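Local coordinates for 6-phosphogluconate dehydrogenase NAD-binding (Dyadobacter fermentans, PDB 4GBJ), which probably works as an NAD(P)-dependent oxidoreductase of the 6-phosphogluconate and 3-hydroxyisobutyrate dehydrogenase type, at residues Y114-R126 / N136-I149. Numbering follows the deposited sequence. Where two conformers were deposited one is given.
Sequences YGAHYVGAPIFAR and NICLSGNAGAKERI
Gly120 pairs with Ser140, and Phe124 with Asn136, as antiparallel hydrogen-bonded pairs; the N-to-C directions of strands 117-120 and 136-139 lie 137° apart. Phe124 N gives Asn136 O a 2.8 Å bond, returned by Asn136 N to Phe124 O. Between the pairs, a weak bond of 3.3 Å joins Cys138 N to Pro122 O. A water links Tyr118 O to Asn142 N where the two segments diverge. A CB on Gly141 would run into Tyr118 O, and its backbone angles also call for glycine.

The amide of Asn142 stacks over one face of the His117 ring, planes 21° apart, with OD1 above the ring centre. Its CG lies anti to the backbone N (chi1 176°), which also lets OD1 cap helix 143-153 by accepting from Ala145 N at 2.8 Å. With an alanine at Asn142, Ala145 N would probably lose its capping acceptor and the His117 ring the amide stacked on that face. Ala145 CB meets His117 CB at 3.6 Å and also packs on Val119 CG2. Further on, Ala121 CB touches Leu139 CD2 and Ile137 CD1. Cys138 SG meets the Phe124 ring obliquely, 3.6 Å from CE2.

The contact is the antiparallel step in the Rossmann-type sheet, between parallel strand 92-95 and strand 159-162. Helix 169-197 packs on Pro122 and carries Lys174, the predicted active-site residue; Met208 of the second subunit packs on Phe124 and Cys138.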
ATOM      1  N   TYR B 114      25.255 -20.761  26.827  1.00 37.40           N
ATOM      2  CA  TYR B 114      25.160 -20.537  28.280  1.00 37.36           C
ATOM      3  C   TYR B 114      23.785 -20.905  28.868  1.00 42.67           C
ATOM      4  O   TYR B 114      23.524 -20.570  30.017  1.00 42.25           O
ATOM      5  CB  TYR B 114      25.456 -19.050  28.538  1.00 37.52           C
ATOM      6  CG  TYR B 114      26.840 -18.712  28.037  1.00 37.73           C
ATOM      7  CD1 TYR B 114      27.967 -19.282  28.623  1.00 40.27           C
ATOM      8  CD2 TYR B 114      27.021 -17.944  26.896  1.00 35.37           C
ATOM      9  CE1 TYR B 114      29.229 -19.116  28.071  1.00 40.04           C
ATOM     10  CE2 TYR B 114      28.291 -17.677  26.401  1.00 37.37           C
ATOM     11  CZ  TYR B 114      29.396 -18.289  26.975  1.00 44.22           C
ATOM     12  OH  TYR B 114      30.664 -18.088  26.497  1.00 46.72           O
ATOM     13  N   GLY B 115      22.927 -21.587  28.110  1.00 40.36           N
ATOM     14  CA  GLY B 115      21.603 -21.975  28.601  1.00 40.80           C
ATOM     15  C   GLY B 115      20.597 -20.828  28.640  1.00 40.56           C
ATOM     16  O   GLY B 115      19.549 -20.958  29.270  1.00 41.03           O
ATOM     17  N   ALA B 116      20.897 -19.701  27.973  1.00 35.85           N
ATOM     18  CA  ALA B 116      20.010 -18.534  27.900  1.00 34.56           C
ATOM     19  C   ALA B 116      19.193 -18.601  26.604  1.00 39.55           C
ATOM     20  O   ALA B 116      19.524 -19.382  25.707  1.00 41.02           O
ATOM     21  CB  ALA B 116      20.826 -17.246  27.952  1.00 34.07           C
ATOM     22  N   HIS B 117      18.161 -17.768  26.476  1.00 33.49           N
ATOM     23  CA  HIS B 117      17.306 -17.785  25.294  1.00 30.46           C
ATOM     24  C   HIS B 117      17.189 -16.400  24.689  1.00 33.49           C
ATOM     25  O   HIS B 117      16.857 -15.438  25.375  1.00 31.25           O
ATOM     26  CB  HIS B 117      15.898 -18.310  25.628  1.00 32.44           C
ATOM     27  CG  HIS B 117      15.877 -19.599  26.387  1.00 38.21           C
ATOM     28  ND1 HIS B 117      16.094 -20.790  25.754  1.00 41.39           N
ATOM     29  CD2 HIS B 117      15.593 -19.840  27.691  1.00 42.25           C
ATOM     30  CE1 HIS B 117      15.964 -21.729  26.678  1.00 43.50           C
ATOM     31  NE2 HIS B 117      15.726 -21.196  27.874  1.00 44.28           N
ATOM     32  N   TYR B 118      17.398 -16.327  23.384  1.00 30.06           N
ATOM     33  CA  TYR B 118      17.230 -15.117  22.623  1.00 27.62           C
ATOM     34  C   TYR B 118      15.860 -15.106  21.988  1.00 30.05           C
ATOM     35  O   TYR B 118      15.505 -16.056  21.308  1.00 29.82           O
ATOM     36  CB  TYR B 118      18.301 -15.033  21.553  1.00 27.14           C
ATOM     37  CG  TYR B 118      18.210 -13.788  20.704  1.00 26.94           C
ATOM     38  CD1 TYR B 118      18.995 -12.678  20.983  1.00 28.97           C
ATOM     39  CD2 TYR B 118      17.429 -13.762  19.552  1.00 25.57           C
ATOM     40  CE1 TYR B 118      19.042 -11.596  20.121  1.00 28.81           C
ATOM     41  CE2 TYR B 118      17.383 -12.631  18.740  1.00 24.79           C
ATOM     42  CZ  TYR B 118      18.199 -11.554  19.026  1.00 29.60           C
ATOM     43  OH  TYR B 118      18.186 -10.430  18.247  1.00 28.64           O
ATOM     44  N   VAL B 119      15.090 -14.065  22.230  1.00 25.30           N
ATOM     45  CA  VAL B 119      13.772 -13.891  21.584  1.00 25.30           C
ATOM     46  C   VAL B 119      13.829 -12.696  20.646  1.00 26.68           C
ATOM     47  O   VAL B 119      14.077 -11.588  21.110  1.00 28.66           O
ATOM     48  CB  VAL B 119      12.662 -13.725  22.622  1.00 28.87           C
ATOM     49  CG1 VAL B 119      11.344 -13.318  21.960  1.00 29.72           C
ATOM     50  CG2 VAL B 119      12.481 -15.027  23.394  1.00 30.03           C
ATOM     51  N   GLY B 120      13.644 -12.938  19.348  1.00 22.27           N
ATOM     52  CA  GLY B 120      13.555 -11.878  18.354  1.00 21.62           C
ATOM     53  C   GLY B 120      12.232 -11.191  18.513  1.00 26.86           C
ATOM     54  O   GLY B 120      11.203 -11.872  18.547  1.00 28.65           O
ATOM     55  N   ALA B 121      12.242  -9.891  18.836  1.00 25.36           N
ATOM     56  CA  ALA B 121      10.986  -9.205  19.219  1.00 26.33           C
ATOM     57  C   ALA B 121      10.860  -7.832  18.607  1.00 27.47           C
ATOM     58  O   ALA B 121      10.571  -6.880  19.317  1.00 25.70           O
ATOM     59  CB  ALA B 121      10.884  -9.102  20.734  1.00 28.00           C
ATOM     60  N   PRO B 122      11.015  -7.714  17.285  1.00 25.01           N
ATOM     61  CA  PRO B 122      10.901  -6.385  16.638  1.00 25.44           C
ATOM     62  C   PRO B 122       9.538  -5.756  16.849  1.00 29.83           C
ATOM     63  O   PRO B 122       8.532  -6.457  16.842  1.00 27.04           O
ATOM     64  CB  PRO B 122      11.167  -6.686  15.165  1.00 26.94           C
ATOM     65  CG  PRO B 122      10.949  -8.157  15.015  1.00 30.56           C
ATOM     66  CD  PRO B 122      11.341  -8.761  16.300  1.00 27.40           C
ATOM     67  N   ILE B 123       9.513  -4.433  17.010  0.50 29.98           N
ATOM     68  CA  ILE B 123       8.287  -3.679  17.287  0.50 31.62           C
ATOM     69  C   ILE B 123       7.842  -2.892  16.056  0.50 34.35           C
ATOM     70  O   ILE B 123       8.652  -2.267  15.361  0.50 30.07           O
ATOM     71  CB  ILE B 123       8.451  -2.769  18.551  0.50 36.38           C
ATOM     72  CG1 ILE B 123       7.100  -2.129  18.974  0.50 39.91           C
ATOM     73  CG2 ILE B 123       9.531  -1.697  18.377  0.50 35.37           C
ATOM     74  CD1 ILE B 123       7.139  -1.488  20.369  0.50 43.71           C
ATOM     75  N   PHE B 124       6.513  -2.889  15.840  1.00 32.60           N
ATOM     76  CA  PHE B 124       5.849  -2.187  14.761  1.00 34.34           C
ATOM     77  C   PHE B 124       5.110  -1.080  15.441  1.00 37.65           C
ATOM     78  O   PHE B 124       3.951  -1.242  15.825  1.00 37.38           O
ATOM     79  CB  PHE B 124       4.904  -3.128  13.985  1.00 37.09           C
ATOM     80  CG  PHE B 124       5.589  -4.329  13.360  1.00 35.86           C
ATOM     81  CD1 PHE B 124       5.679  -4.456  11.984  1.00 36.53           C
ATOM     82  CD2 PHE B 124       6.210  -5.293  14.155  1.00 36.24           C
ATOM     83  CE1 PHE B 124       6.259  -5.580  11.411  1.00 35.63           C
ATOM     84  CE2 PHE B 124       6.883  -6.366  13.586  1.00 38.67           C
ATOM     85  CZ  PHE B 124       6.845  -6.543  12.221  1.00 37.54           C
ATOM     86  N   ALA B 125       5.825   0.002  15.728  1.00 36.37           N
ATOM     87  CA  ALA B 125       5.234   1.139  16.443  1.00 39.74           C
ATOM     88  C   ALA B 125       6.124   2.344  16.407  1.00 47.87           C
ATOM     89  O   ALA B 125       7.275   2.249  16.803  1.00 48.30           O
ATOM     90  CB  ALA B 125       4.994   0.768  17.920  1.00 40.05           C
ATOM     91  N   ARG B 126       5.589   3.483  16.035  1.00 49.76           N
ATOM     92  CA  ARG B 126       6.292   4.751  16.180  1.00 52.97           C
ATOM     93  C   ARG B 126       6.120   5.167  17.671  1.00 59.49           C
ATOM     94  O   ARG B 126       5.173   4.703  18.315  1.00 57.68           O
ATOM     95  CB  ARG B 126       5.731   5.796  15.208  1.00 57.60           C
ATOM     96  CG  ARG B 126       5.926   5.389  13.745  1.00 75.54           C
ATOM     97  CD  ARG B 126       5.724   6.541  12.766  1.00 89.22           C
ATOM     98  NE  ARG B 126       4.310   6.896  12.606  1.00101.84           N
ATOM     99  CZ  ARG B 126       3.428   6.243  11.848  1.00115.35           C
ATOM    100  NH1 ARG B 126       3.792   5.164  11.163  1.00101.94           N
ATOM    101  NH2 ARG B 126       2.171   6.659  11.780  1.00104.79           N
ATOM    102  N   ASN B 136       2.295  -3.032  17.570  1.00 35.10           N
ATOM    103  CA  ASN B 136       2.304  -4.485  17.512  1.00 33.10           C
ATOM    104  C   ASN B 136       3.707  -5.027  17.648  1.00 32.10           C
ATOM    105  O   ASN B 136       4.667  -4.373  17.259  1.00 30.94           O
ATOM    106  CB  ASN B 136       1.694  -4.946  16.193  1.00 33.00           C
ATOM    107  CG  ASN B 136       0.223  -4.599  16.076  1.00 43.17           C
ATOM    108  OD1 ASN B 136      -0.616  -5.235  16.685  1.00 36.60           O
ATOM    109  ND2 ASN B 136      -0.119  -3.537  15.378  1.00 35.26           N
ATOM    110  N   ILE B 137       3.823  -6.256  18.104  1.00 29.42           N
ATOM    111  CA  ILE B 137       5.132  -6.915  18.181  1.00 27.86           C
ATOM    112  C   ILE B 137       5.057  -8.320  17.562  1.00 29.83           C
ATOM    113  O   ILE B 137       4.028  -8.994  17.650  1.00 29.66           O
ATOM    114  CB  ILE B 137       5.613  -6.930  19.661  1.00 31.28           C
ATOM    115  CG1 ILE B 137       7.144  -6.994  19.764  1.00 31.40           C
ATOM    116  CG2 ILE B 137       4.939  -8.032  20.488  1.00 33.87           C
ATOM    117  CD1 ILE B 137       7.637  -6.788  21.196  1.00 36.88           C
ATOM    118  N   CYS B 138       6.179  -8.769  16.982  1.00 25.25           N
ATOM    119  CA  CYS B 138       6.354 -10.130  16.464  1.00 26.77           C
ATOM    120  C   CYS B 138       7.370 -10.797  17.330  1.00 29.31           C
ATOM    121  O   CYS B 138       8.391 -10.187  17.633  1.00 27.48           O
ATOM    122  CB  CYS B 138       6.783 -10.137  14.995  1.00 28.77           C
ATOM    123  SG  CYS B 138       5.466  -9.637  13.867  1.00 34.69           S
ATOM    124  N   LEU B 139       7.127 -12.047  17.702  1.00 26.41           N
ATOM    125  CA  LEU B 139       8.048 -12.792  18.557  1.00 25.88           C
ATOM    126  C   LEU B 139       8.451 -14.032  17.882  1.00 30.70           C
ATOM    127  O   LEU B 139       7.609 -14.690  17.295  1.00 32.78           O
ATOM    128  CB  LEU B 139       7.423 -13.169  19.898  1.00 26.70           C
ATOM    129  CG  LEU B 139       6.791 -12.087  20.728  1.00 30.25           C
ATOM    130  CD1 LEU B 139       6.134 -12.716  21.926  1.00 31.76           C
ATOM    131  CD2 LEU B 139       7.826 -11.006  21.136  1.00 28.23           C
ATOM    132  N   SER B 140       9.713 -14.402  18.009  1.00 25.50           N
ATOM    133  CA  SER B 140      10.199 -15.687  17.516  1.00 24.19           C
ATOM    134  C   SER B 140      11.406 -16.115  18.375  1.00 29.50           C
ATOM    135  O   SER B 140      12.146 -15.276  18.925  1.00 24.47           O
ATOM    136  CB  SER B 140      10.520 -15.621  16.031  1.00 24.19           C
ATOM    137  OG  SER B 140      11.731 -14.944  15.745  1.00 32.53           O
ATOM    138  N   GLY B 141      11.553 -17.427  18.507  1.00 29.53           N
ATOM    139  CA  GLY B 141      12.542 -18.040  19.383  1.00 28.86           C
ATOM    140  C   GLY B 141      11.901 -19.091  20.241  1.00 35.83           C
ATOM    141  O   GLY B 141      10.786 -19.541  19.948  1.00 38.26           O
ATOM    142  N   ASN B 142      12.612 -19.495  21.312  1.00 32.35           N
ATOM    143  CA  ASN B 142      12.202 -20.542  22.234  1.00 32.83           C
ATOM    144  C   ASN B 142      10.773 -20.314  22.830  1.00 35.94           C
ATOM    145  O   ASN B 142      10.468 -19.234  23.322  1.00 31.92           O
ATOM    146  CB  ASN B 142      13.242 -20.669  23.335  1.00 34.73           C
ATOM    147  CG  ASN B 142      12.883 -21.658  24.398  1.00 47.20           C
ATOM    148  OD1 ASN B 142      12.216 -21.303  25.361  1.00 36.04           O
ATOM    149  ND2 ASN B 142      13.305 -22.913  24.249  1.00 39.77           N
ATOM    150  N   ALA B 143       9.919 -21.365  22.804  1.00 36.27           N
ATOM    151  CA  ALA B 143       8.523 -21.268  23.241  1.00 38.71           C
ATOM    152  C   ALA B 143       8.379 -20.897  24.708  1.00 44.35           C
ATOM    153  O   ALA B 143       7.605 -19.991  25.004  1.00 45.31           O
ATOM    154  CB  ALA B 143       7.785 -22.559  22.955  1.00 42.53           C
ATOM    155  N   GLY B 144       9.150 -21.534  25.586  1.00 41.53           N
ATOM    156  CA  GLY B 144       9.132 -21.252  27.021  1.00 41.37           C
ATOM    157  C   GLY B 144       9.549 -19.820  27.308  1.00 40.72           C
ATOM    158  O   GLY B 144       8.907 -19.123  28.100  1.00 40.95           O
ATOM    159  N   ALA B 145      10.563 -19.344  26.605  1.00 33.87           N
ATOM    160  CA  ALA B 145      11.021 -17.965  26.791  1.00 33.04           C
ATOM    161  C   ALA B 145       9.981 -16.968  26.275  1.00 37.93           C
ATOM    162  O   ALA B 145       9.705 -16.004  26.971  1.00 38.57           O
ATOM    163  CB  ALA B 145      12.356 -17.760  26.132  1.00 32.09           C
ATOM    164  N   LYS B 146       9.324 -17.238  25.139  1.00 35.41           N
ATOM    165  CA  LYS B 146       8.246 -16.349  24.651  1.00 34.15           C
ATOM    166  C   LYS B 146       7.068 -16.336  25.622  1.00 37.68           C
ATOM    167  O   LYS B 146       6.466 -15.294  25.835  1.00 34.81           O
ATOM    168  CB  LYS B 146       7.721 -16.767  23.261  1.00 34.23           C
ATOM    169  CG  LYS B 146       8.691 -16.470  22.135  1.00 30.62           C
ATOM    170  CD  LYS B 146       8.168 -16.922  20.748  1.00 30.79           C
ATOM    171  CE  LYS B 146       7.855 -18.395  20.745  1.00 37.81           C
ATOM    172  NZ  LYS B 146       7.771 -18.954  19.414  1.00 41.91           N
ATOM    173  N   GLU B 147       6.733 -17.506  26.192  1.00 37.74           N
ATOM    174  CA  GLU B 147       5.640 -17.620  27.145  1.00 39.89           C
ATOM    175  C   GLU B 147       5.954 -16.799  28.417  1.00 43.47           C
ATOM    176  O   GLU B 147       5.075 -16.166  28.980  1.00 41.25           O
ATOM    177  CB  GLU B 147       5.368 -19.106  27.483  1.00 43.38           C
ATOM    178  CG  GLU B 147       4.050 -19.326  28.212  1.00 63.90           C
ATOM    179  CD  GLU B 147       3.936 -20.569  29.087  1.00 93.05           C
ATOM    180  OE1 GLU B 147       4.823 -21.454  29.009  1.00 72.74           O
ATOM    181  OE2 GLU B 147       2.964 -20.642  29.876  1.00 97.31           O
ATOM    182  N   ARG B 148       7.207 -16.766  28.830  1.00 41.11           N
ATOM    183  CA  ARG B 148       7.606 -15.988  30.010  1.00 40.74           C
ATOM    184  C   ARG B 148       7.497 -14.457  29.793  1.00 43.25           C
ATOM    185  O   ARG B 148       7.190 -13.735  30.719  1.00 43.91           O
ATOM    186  CB  ARG B 148       9.072 -16.323  30.357  1.00 36.44           C
ATOM    187  CG  ARG B 148       9.571 -15.640  31.612  1.00 40.62           C
ATOM    188  CD  ARG B 148      10.995 -16.062  31.899  1.00 39.25           C
ATOM    189  NE  ARG B 148      11.521 -15.397  33.087  1.00 43.11           N
ATOM    190  CZ  ARG B 148      12.777 -15.489  33.502  1.00 55.35           C
ATOM    191  NH1 ARG B 148      13.655 -16.215  32.822  1.00 37.24           N
ATOM    192  NH2 ARG B 148      13.166 -14.864  34.612  1.00 46.90           N
ATOM    193  N   ILE B 149       7.799 -13.962  28.602  1.00 37.46           N
ATOM    194  CA  ILE B 149       7.844 -12.506  28.374  1.00 35.58           C
ATOM    195  C   ILE B 149       6.591 -11.985  27.694  1.00 39.96           C
ATOM    196  O   ILE B 149       6.372 -10.772  27.726  1.00 38.41           O
ATOM    197  CB  ILE B 149       9.145 -12.082  27.607  1.00 35.69           C
ATOM    198  CG1 ILE B 149       9.244 -12.668  26.170  1.00 32.47           C
ATOM    199  CG2 ILE B 149      10.377 -12.527  28.441  1.00 36.97           C
ATOM    200  CD1 ILE B 149       8.601 -11.797  25.033  1.00 30.22           C
TER
HETATM  201  O   HOH W   1      15.402 -18.696  21.656  1.00 40.75           O
HETATM  202  O   HOH W   2       1.563  -1.628  14.382  1.00 45.50           O